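PDB 3E39: putative Nitroreductase, which binds FMN and probably catalyses flavin-dependent reduction reactions, as a homodimeric member of the nitroreductase family. Local coordinates for the interface of chains A and B. Numbering follows the deposited sequence. Chains: chain A/B, Putative Nitroreductase.

Contact 1: the interface of chains A and B. Residues chain A 33, 110-111, 114-115; chain B 8-9, 12.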
ATOM      1  N   LEU A  33      15.305   9.126  -1.851  1.00  8.47           N
ATOM      2  CA  LEU A  33      15.065   7.904  -1.079  1.00  8.50           C
ATOM      3  C   LEU A  33      13.565   7.582  -0.980  1.00  7.41           C
ATOM      4  O   LEU A  33      13.177   6.399  -1.056  1.00 10.01           O
ATOM      5  CB  LEU A  33      15.670   7.969   0.316  1.00 10.37           C
ATOM      6  CG  LEU A  33      17.193   7.967   0.332  1.00  9.99           C
ATOM      7  CD1 LEU A  33      17.693   8.281   1.728  1.00 15.12           C
ATOM      8  CD2 LEU A  33      17.745   6.604  -0.193  1.00 12.00           C
ATOM      9  N   LEU A 110       5.990   5.388   4.683  1.00  8.73           N
ATOM     10  CA  LEU A 110       6.877   4.665   5.595  1.00  8.19           C
ATOM     11  C   LEU A 110       8.325   5.187   5.443  1.00  9.06           C
ATOM     12  O   LEU A 110       9.044   5.395   6.425  1.00 10.11           O
ATOM     13  CB  LEU A 110       6.807   3.157   5.350  1.00  8.31           C
ATOM     14  CG  LEU A 110       5.473   2.505   5.751  1.00 10.87           C
ATOM     15  CD1 LEU A 110       5.391   1.028   5.315  1.00  6.87           C
ATOM     16  CD2 LEU A 110       5.245   2.634   7.283  1.00 10.15           C
ATOM     17  N   ALA A 111       8.733   5.418   4.203  1.00  8.74           N
ATOM     18  CA  ALA A 111      10.058   5.953   3.926  1.00  9.32           C
ATOM     19  C   ALA A 111      10.222   7.340   4.537  1.00  8.69           C
ATOM     20  O   ALA A 111      11.258   7.620   5.169  1.00 10.25           O
ATOM     21  CB  ALA A 111      10.353   5.980   2.433  1.00  8.15           C
ATOM     22  N   ALA A 114      10.567   6.900   8.273  1.00 11.47           N
ATOM     23  CA  ALA A 114      11.907   6.326   8.527  1.00 12.81           C
ATOM     24  C   ALA A 114      12.996   7.401   8.464  1.00 14.99           C
ATOM     25  O   ALA A 114      14.022   7.312   9.140  1.00 16.15           O
ATOM     26  CB  ALA A 114      12.213   5.200   7.514  1.00 12.84           C
ATOM     27  N   LEU A 115      12.763   8.424   7.646  1.00 11.65           N
ATOM     28  CA  LEU A 115      13.710   9.530   7.497  1.00 12.83           C
ATOM     29  C   LEU A 115      13.440  10.685   8.464  1.00 14.63           C
ATOM     30  O   LEU A 115      13.998  11.772   8.285  1.00 15.93           O
ATOM     31  CB  LEU A 115      13.708  10.028   6.041  1.00 10.95           C
ATOM     32  CG  LEU A 115      14.257   9.088   4.955  1.00 13.78           C
ATOM     33  CD1 LEU A 115      13.938   9.604   3.576  1.00 14.87           C
ATOM     34  CD2 LEU A 115      15.765   8.900   5.080  1.00 19.70           C
TER
ATOM     35  N   VAL B   8      13.997   0.196   7.653  1.00 14.13           N
ATOM     36  CA  VAL B   8      12.713   0.357   6.950  1.00 11.48           C
ATOM     37  C   VAL B   8      12.967   0.500   5.436  1.00 10.61           C
ATOM     38  O   VAL B   8      12.314  -0.147   4.582  1.00 10.32           O
ATOM     39  CB  VAL B   8      11.920   1.553   7.506  1.00 11.52           C
ATOM     40  CG1 VAL B   8      10.650   1.796   6.695  1.00 14.91           C
ATOM     41  CG2 VAL B   8      11.572   1.348   9.008  1.00 13.14           C
ATOM     42  N   LEU B   9      13.919   1.360   5.067  1.00  9.44           N
ATOM     43  CA  LEU B   9      14.229   1.542   3.640  1.00  9.64           C
ATOM     44  C   LEU B   9      14.768   0.246   3.017  1.00  8.75           C
ATOM     45  O   LEU B   9      14.436  -0.080   1.877  1.00 10.82           O
ATOM     46  CB  LEU B   9      15.222   2.690   3.414  1.00  8.89           C
ATOM     47  CG  LEU B   9      14.749   4.059   3.894  1.00 10.24           C
ATOM     48  CD1 LEU B   9      15.799   5.135   3.566  1.00  9.61           C
ATOM     49  CD2 LEU B   9      13.380   4.485   3.329  1.00  9.74           C
ATOM     50  N   ILE B  12      11.896  -2.180   2.460  1.00  8.84           N
ATOM     51  CA  ILE B  12      11.122  -1.752   1.304  1.00  8.25           C
ATOM     52  C   ILE B  12      11.787  -2.182   0.018  1.00  9.22           C
ATOM     53  O   ILE B  12      11.126  -2.626  -0.908  1.00  8.18           O
ATOM     54  CB  ILE B  12      10.869  -0.225   1.325  1.00  5.51           C
ATOM     55  CG1 ILE B  12       9.843   0.092   2.420  1.00  7.40           C
ATOM     56  CG2 ILE B  12      10.358   0.248  -0.055  1.00  7.99           C
ATOM     57  CD1 ILE B  12       9.697   1.574   2.764  1.00 10.00           C
TER

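Contact 2: the interface of chains A and B. Residues chain A 32, 35-36, 39, 50; chain B 163, 165, 168-169.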
ATOM      1  N   ARG A  32      14.785  11.691  -3.023  1.00  9.11           N
ATOM      2  CA  ARG A  32      15.219  10.549  -3.837  1.00 10.85           C
ATOM      3  C   ARG A  32      14.945   9.219  -3.128  1.00 10.66           C
ATOM      4  O   ARG A  32      14.414   8.273  -3.742  1.00 10.70           O
ATOM      5  CB  ARG A  32      16.714  10.659  -4.186  1.00 13.15           C
ATOM      6  CG  ARG A  32      17.100   9.687  -5.289  1.00 12.94           C
ATOM      7  CD  ARG A  32      18.615   9.618  -5.491  1.00 16.97           C
ATOM      8  NE  ARG A  32      19.273   8.980  -4.349  1.00 21.24           N
ATOM      9  CZ  ARG A  32      19.341   7.659  -4.151  1.00 22.63           C
ATOM     10  NH1 ARG A  32      18.790   6.807  -5.005  1.00 26.83           N
ATOM     11  NH2 ARG A  32      19.966   7.186  -3.074  1.00 21.26           N
ATOM     12  N   LEU A  35      11.212   8.501  -3.189  1.00  8.83           N
ATOM     13  CA  LEU A  35      10.778   8.068  -4.517  1.00  9.44           C
ATOM     14  C   LEU A  35      11.239   6.623  -4.789  1.00  8.03           C
ATOM     15  O   LEU A  35      10.477   5.828  -5.337  1.00  8.17           O
ATOM     16  CB  LEU A  35      11.310   9.016  -5.583  1.00 10.92           C
ATOM     17  CG  LEU A  35      10.690  10.413  -5.651  1.00  9.57           C
ATOM     18  CD1 LEU A  35      11.541  11.259  -6.620  1.00  8.49           C
ATOM     19  CD2 LEU A  35       9.269  10.355  -6.081  1.00 12.12           C
ATOM     20  N   GLU A  36      12.467   6.290  -4.381  1.00  8.69           N
ATOM     21  CA  GLU A  36      13.005   4.905  -4.554  1.00 10.17           C
ATOM     22  C   GLU A  36      12.145   3.880  -3.826  1.00  7.98           C
ATOM     23  O   GLU A  36      11.945   2.759  -4.313  1.00  7.93           O
ATOM     24  CB  GLU A  36      14.461   4.807  -4.049  1.00 10.97           C
ATOM     25  CG  GLU A  36      15.493   5.399  -5.019  1.00 11.76           C
ATOM     26  CD  GLU A  36      15.649   4.591  -6.282  1.00 14.63           C
ATOM     27  OE1 GLU A  36      15.481   3.348  -6.248  1.00 16.99           O
ATOM     28  OE2 GLU A  36      15.976   5.186  -7.322  1.00 12.50           O
ATOM     29  N   ILE A  39       8.983   3.374  -6.134  1.00  8.06           N
ATOM     30  CA  ILE A  39       9.119   2.564  -7.339  1.00  8.01           C
ATOM     31  C   ILE A  39       9.311   1.081  -7.019  1.00  5.15           C
ATOM     32  O   ILE A  39       9.012   0.214  -7.862  1.00  8.26           O
ATOM     33  CB  ILE A  39      10.219   3.067  -8.291  1.00  9.05           C
ATOM     34  CG1 ILE A  39      11.605   2.820  -7.741  1.00  8.35           C
ATOM     35  CG2 ILE A  39      10.022   4.568  -8.644  1.00 10.20           C
ATOM     36  CD1 ILE A  39      12.703   3.111  -8.815  1.00 10.38           C
ATOM     37  N   CYS A  50       3.117   3.237 -12.039  1.00  8.53           N
ATOM     38  CA  CYS A  50       3.159   4.505 -11.325  1.00  7.65           C
ATOM     39  C   CYS A  50       4.151   5.500 -11.916  1.00  7.22           C
ATOM     40  O   CYS A  50       5.272   5.145 -12.329  1.00 10.14           O
ATOM     41  CB  CYS A  50       3.424   4.322  -9.827  1.00  9.05           C
ATOM     42  SG  CYS A  50       2.143   3.390  -8.983  1.00 11.67           S
TER
ATOM     43  N   ARG B 163      12.500  -0.454 -13.419  1.00  9.56           N
ATOM     44  CA  ARG B 163      13.080   0.532 -14.343  1.00 13.04           C
ATOM     45  C   ARG B 163      13.649   1.667 -13.474  1.00 10.26           C
ATOM     46  O   ARG B 163      13.245   1.823 -12.296  1.00 13.26           O
ATOM     47  CB  ARG B 163      12.023   1.028 -15.327  1.00 15.01           C
ATOM     48  CG  ARG B 163      11.398  -0.094 -16.097  1.00 14.82           C
ATOM     49  CD  ARG B 163      10.632   0.320 -17.320  1.00 24.69           C
ATOM     50  NE  ARG B 163       9.366   0.965 -16.983  1.00 27.62           N
ATOM     51  CZ  ARG B 163       9.026   2.220 -17.276  1.00 37.16           C
ATOM     52  NH1 ARG B 163       9.836   3.023 -17.954  1.00 34.87           N
ATOM     53  NH2 ARG B 163       7.829   2.662 -16.906  1.00 37.55           N
ATOM     54  N   LEU B 165      14.394   5.111 -11.631  1.00 13.16           N
ATOM     55  CA  LEU B 165      13.528   6.187 -11.143  1.00 12.63           C
ATOM     56  C   LEU B 165      13.309   7.301 -12.175  1.00 13.76           C
ATOM     57  O   LEU B 165      12.181   7.792 -12.357  1.00 13.03           O
ATOM     58  CB  LEU B 165      14.117   6.780  -9.851  1.00 15.16           C
ATOM     59  CG  LEU B 165      13.371   7.983  -9.260  1.00 11.00           C
ATOM     60  CD1 LEU B 165      11.861   7.682  -9.070  1.00 12.40           C
ATOM     61  CD2 LEU B 165      14.002   8.375  -7.944  1.00 12.18           C
ATOM     62  N   LEU B 168      10.405   6.993 -14.458  1.00 12.18           N
ATOM     63  CA  LEU B 168       9.048   7.053 -13.890  1.00 12.45           C
ATOM     64  C   LEU B 168       8.642   8.459 -13.450  1.00 13.16           C
ATOM     65  O   LEU B 168       7.520   8.674 -12.989  1.00 16.13           O
ATOM     66  CB  LEU B 168       8.936   6.106 -12.710  1.00 10.98           C
ATOM     67  CG  LEU B 168       9.469   4.692 -12.925  1.00 25.80           C
ATOM     68  CD1 LEU B 168       9.131   3.830 -11.724  1.00 27.45           C
ATOM     69  CD2 LEU B 168       8.904   4.106 -14.160  1.00 18.14           C
ATOM     70  N   LEU B 169       9.591   9.380 -13.479  1.00 11.42           N
ATOM     71  CA  LEU B 169       9.349  10.762 -13.153  1.00 12.43           C
ATOM     72  C   LEU B 169       8.866  11.512 -14.359  1.00 14.67           C
ATOM     73  O   LEU B 169       9.458  11.423 -15.430  1.00 14.15           O
ATOM     74  CB  LEU B 169      10.617  11.407 -12.635  1.00 13.04           C
ATOM     75  CG  LEU B 169      10.987  11.106 -11.186  1.00 13.55           C
ATOM     76  CD1 LEU B 169      12.465  11.359 -11.033  1.00 14.04           C
ATOM     77  CD2 LEU B 169      10.103  11.970 -10.208  1.00 14.31           C
TER
HETATM   78  O   HOH W   1      16.551   4.298  -9.934  1.00 18.33           O

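Contact 3: the interface of chains A and B. Residues chain A 15, 106, 109, 121; chain B 41-42, 103.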
ATOM      1  N   ARG A  15       3.758   5.314  12.126  1.00 11.58           N
ATOM      2  CA  ARG A  15       3.572   6.257  11.036  1.00 10.23           C
ATOM      3  C   ARG A  15       2.243   6.980  11.225  1.00 10.52           C
ATOM      4  O   ARG A  15       1.191   6.341  11.346  1.00 10.12           O
ATOM      5  CB  ARG A  15       3.483   5.521   9.715  1.00  9.43           C
ATOM      6  CG  ARG A  15       3.135   6.410   8.502  1.00  9.54           C
ATOM      7  CD  ARG A  15       2.222   5.663   7.465  1.00  8.93           C
ATOM      8  NE  ARG A  15       1.027   5.129   8.134  1.00  8.39           N
ATOM      9  CZ  ARG A  15      -0.090   5.812   8.373  1.00  7.90           C
ATOM     10  NH1 ARG A  15      -0.192   7.094   8.020  1.00 10.07           N
ATOM     11  NH2 ARG A  15      -1.079   5.231   9.026  1.00  8.27           N
ATOM     12  N   GLN A 106       2.023   4.037   0.266  1.00  6.70           N
ATOM     13  CA  GLN A 106       2.333   3.537   1.580  1.00  6.36           C
ATOM     14  C   GLN A 106       3.836   3.394   1.809  1.00  6.72           C
ATOM     15  O   GLN A 106       4.320   3.800   2.848  1.00  7.38           O
ATOM     16  CB  GLN A 106       1.620   2.194   1.847  1.00  8.44           C
ATOM     17  CG  GLN A 106       1.781   1.690   3.287  1.00  8.73           C
ATOM     18  CD  GLN A 106       1.178   2.615   4.370  1.00  6.13           C
ATOM     19  OE1 GLN A 106       0.382   3.525   4.093  1.00  8.29           O
ATOM     20  NE2 GLN A 106       1.508   2.318   5.627  1.00  8.61           N
ATOM     21  N   LEU A 109       5.202   6.854   2.417  1.00  9.95           N
ATOM     22  CA  LEU A 109       4.841   7.356   3.751  1.00  9.39           C
ATOM     23  C   LEU A 109       5.738   6.699   4.825  1.00  9.43           C
ATOM     24  O   LEU A 109       6.177   7.363   5.770  1.00  8.96           O
ATOM     25  CB  LEU A 109       3.365   7.074   4.059  1.00 10.31           C
ATOM     26  CG  LEU A 109       2.299   7.809   3.251  1.00  6.33           C
ATOM     27  CD1 LEU A 109       0.908   7.356   3.744  1.00  7.28           C
ATOM     28  CD2 LEU A 109       2.535   9.335   3.299  1.00  7.74           C
ATOM     29  N   TRP A 121      -0.940  11.659   3.177  1.00  7.78           N
ATOM     30  CA  TRP A 121      -1.540  11.194   1.933  1.00  8.38           C
ATOM     31  C   TRP A 121      -2.713  12.114   1.675  1.00  9.34           C
ATOM     32  O   TRP A 121      -3.604  12.199   2.496  1.00  9.15           O
ATOM     33  CB  TRP A 121      -2.064   9.785   2.166  1.00  9.13           C
ATOM     34  CG  TRP A 121      -2.684   9.069   1.013  1.00  8.78           C
ATOM     35  CD1 TRP A 121      -3.420   9.585  -0.016  1.00 11.21           C
ATOM     36  CD2 TRP A 121      -2.688   7.657   0.844  1.00  7.16           C
ATOM     37  NE1 TRP A 121      -3.861   8.571  -0.836  1.00  7.04           N
ATOM     38  CE2 TRP A 121      -3.412   7.374  -0.331  1.00  5.60           C
ATOM     39  CE3 TRP A 121      -2.141   6.596   1.576  1.00 10.80           C
ATOM     40  CZ2 TRP A 121      -3.602   6.070  -0.801  1.00  8.70           C
ATOM     41  CZ3 TRP A 121      -2.328   5.295   1.096  1.00  9.75           C
ATOM     42  CH2 TRP A 121      -3.045   5.049  -0.069  1.00 10.22           C
TER
ATOM     43  N   ALA B  41      -2.648   0.328   8.274  1.00  7.11           N
ATOM     44  CA  ALA B  41      -2.513   1.087   7.038  1.00  6.22           C
ATOM     45  C   ALA B  41      -3.575   2.211   7.171  1.00  6.88           C
ATOM     46  O   ALA B  41      -4.615   2.042   7.854  1.00  9.58           O
ATOM     47  CB  ALA B  41      -2.789   0.205   5.787  1.00  6.45           C
ATOM     48  N   PRO B  42      -3.369   3.321   6.474  1.00  6.51           N
ATOM     49  CA  PRO B  42      -4.362   4.418   6.467  1.00  8.28           C
ATOM     50  C   PRO B  42      -5.558   4.154   5.529  1.00  9.38           C
ATOM     51  O   PRO B  42      -5.533   3.249   4.704  1.00  9.48           O
ATOM     52  CB  PRO B  42      -3.536   5.600   5.965  1.00  9.03           C
ATOM     53  CG  PRO B  42      -2.564   4.956   5.033  1.00  6.94           C
ATOM     54  CD  PRO B  42      -2.224   3.617   5.596  1.00  7.42           C
ATOM     55  N   ALA B 103      -2.503  -0.371   0.367  1.00  7.29           N
ATOM     56  CA  ALA B 103      -1.646   0.069   1.469  1.00  6.48           C
ATOM     57  C   ALA B 103      -1.609  -1.004   2.587  1.00  7.28           C
ATOM     58  O   ALA B 103      -0.563  -1.300   3.164  1.00  7.89           O
ATOM     59  CB  ALA B 103      -2.100   1.429   1.978  1.00  4.08           C
TER

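Contact 1: the interface of chains A and B
B:Leu9 drives its branched end between two helices of chain A, and its CD2 methyl rests on the methyl of A:Ala111, with CD2 and CB 3.5 Å apart, a snug fit for two methyls. Alanine suits the spot because its short side chain leaves the backbone of helix 94-114 within reach: the same leucine methyl also lies 3.7 Å from A:Ala111 CA. With CG opposite the carbonyl carbon (chi1 -60°) and an extended second torsion (chi2 -178°), B:Leu9 sends its two methyls to different neighbours. CD1 turns away from A:Ala111 towards A:Leu33 CD1 on helix 28-39, 4.1 Å off, and towards A:Leu115 CD2. Both of these leucine side chains meet B:Leu9 at about a right angle, so the leucines meet through their methyl ends rather than lying alongside one another.

One step outward, B:Val8 sets its branch point against the second small residue, A:Ala114, with CB to CB at 3.7 Å. A beta-branched side chain is compact and fits closely over an alanine. One turn further along helix 7-14, B:Ile12 contributes more lightly, its CD1 methyl brushing A:Leu110 CB. Towards the edge the contact reaches the backbone of helix 94-114, where a methyl faces a carbonyl oxygen in a van der Waals approach, not a bond: B:Val8 CG1, anti to its own amide nitrogen (chi1 175°), stops 4.0 Å from A:Leu110 O.

Contact 2: the interface of chains A and B
B:Leu165 and its neighbours pack on A:Leu35 and A:Ile39 in a mainly hydrophobic interface of the homodimer, where the C-terminal part of one subunit lies along helix 28-39 of the other and ties the two together. B:Leu165, heading helix 165-168, lays its side chain across one face of helix 28-39. Its CD2 methyl packs on A:Leu35, 3.6 Å from CB, while its CD1 lies between A:Leu35 and A:Ile39, 3.6 Å from A:Ile39 CG2. Leucine suits this place because its fork can reach two residues one helical turn apart.

A:Ile39 holds CG1 between its backbone N and carbonyl carbon (chi1 71°), which turns CG2 to the leucines and carries CD1 to the backbone at B:Arg163 and B:Leu165. B:Leu168 presses CD1 on A:Ile39 CG2 at 3.3 Å, a tight fit, while its CB lies near A:Cys50 O. B:Leu169 adds CD2 beside A:Leu35 CD1.

The polar margin belongs to A:Glu36, whose OE2 also rests against B:Leu165 CB, 3.5 Å away. It forms a long salt bridge with A:Arg32 of its own chain, 4.0 Å between NH1 and OE2, which may help position it. A water lies 2.8 Å from A:Glu36 OE2 and takes a nearly straight bond (176° at H) from B:Leu165 N, 2.9 Å from the water oxygen.

Contact 3: the interface of chains A and B
B:Pro42 presents its ring to A:Gln106 and A:Trp121, forming the close-packed half of this contact. The A:Gln106 side chain comes from the opposite direction to the proline, and its carboxamide OE1 lies 3.4 Å from B:Pro42 CG. Its route is set by CG anti to the backbone N (chi1 -173°), followed by a bend at chi2 (62°) that swings the amide towards the proline. The aliphatic stem serves a second neighbour, with A:Gln106 CB 3.8 Å from B:Ala103 CB. A small methyl suits this position, where helices 94-114 of the two subunits meet. B:Ala103 CB also lies in the plane of the A:Trp121 indole, at its edge, 4.0 Å from A:Trp121 CZ3. A:Trp121 CE3 lies 3.8 Å from B:Pro42 CG, the two side chains crossing at about a right angle.

Contact is slacker towards A:Arg15. B:Pro42 CD stands 3.9 Å above the guanidinium plane, displaced towards its rim, and A:Leu109 CD1 comes no nearer than 4.4 Å to B:Pro42 CG. Both A:Arg15 and B:Pro42 belong to the FMN pocket, so a rigid proline from one subunit lies beside a flavin-binding arginine of the other. The site thus probably links dimer packing to the shape of the FMN pocket.

Measured between the centres of their C-alpha atoms, contact 1 lies about 12 Å from contact 3 and about 14 Å from contact 2, while contacts 2 and 3 are about 18 Å apart. Helix 94-114 of chain A runs through contacts 1 and 3, and helix 28-39 of chain A through contacts 1 and 2, so contact 1 bridges the other two. Each has a two-fold twin with the chains exchanged. Together they distribute dimer packing over the helical core, the partner's C-terminal part and the edge of the FMN pocket, consistent with cofactor sites built from both subunits.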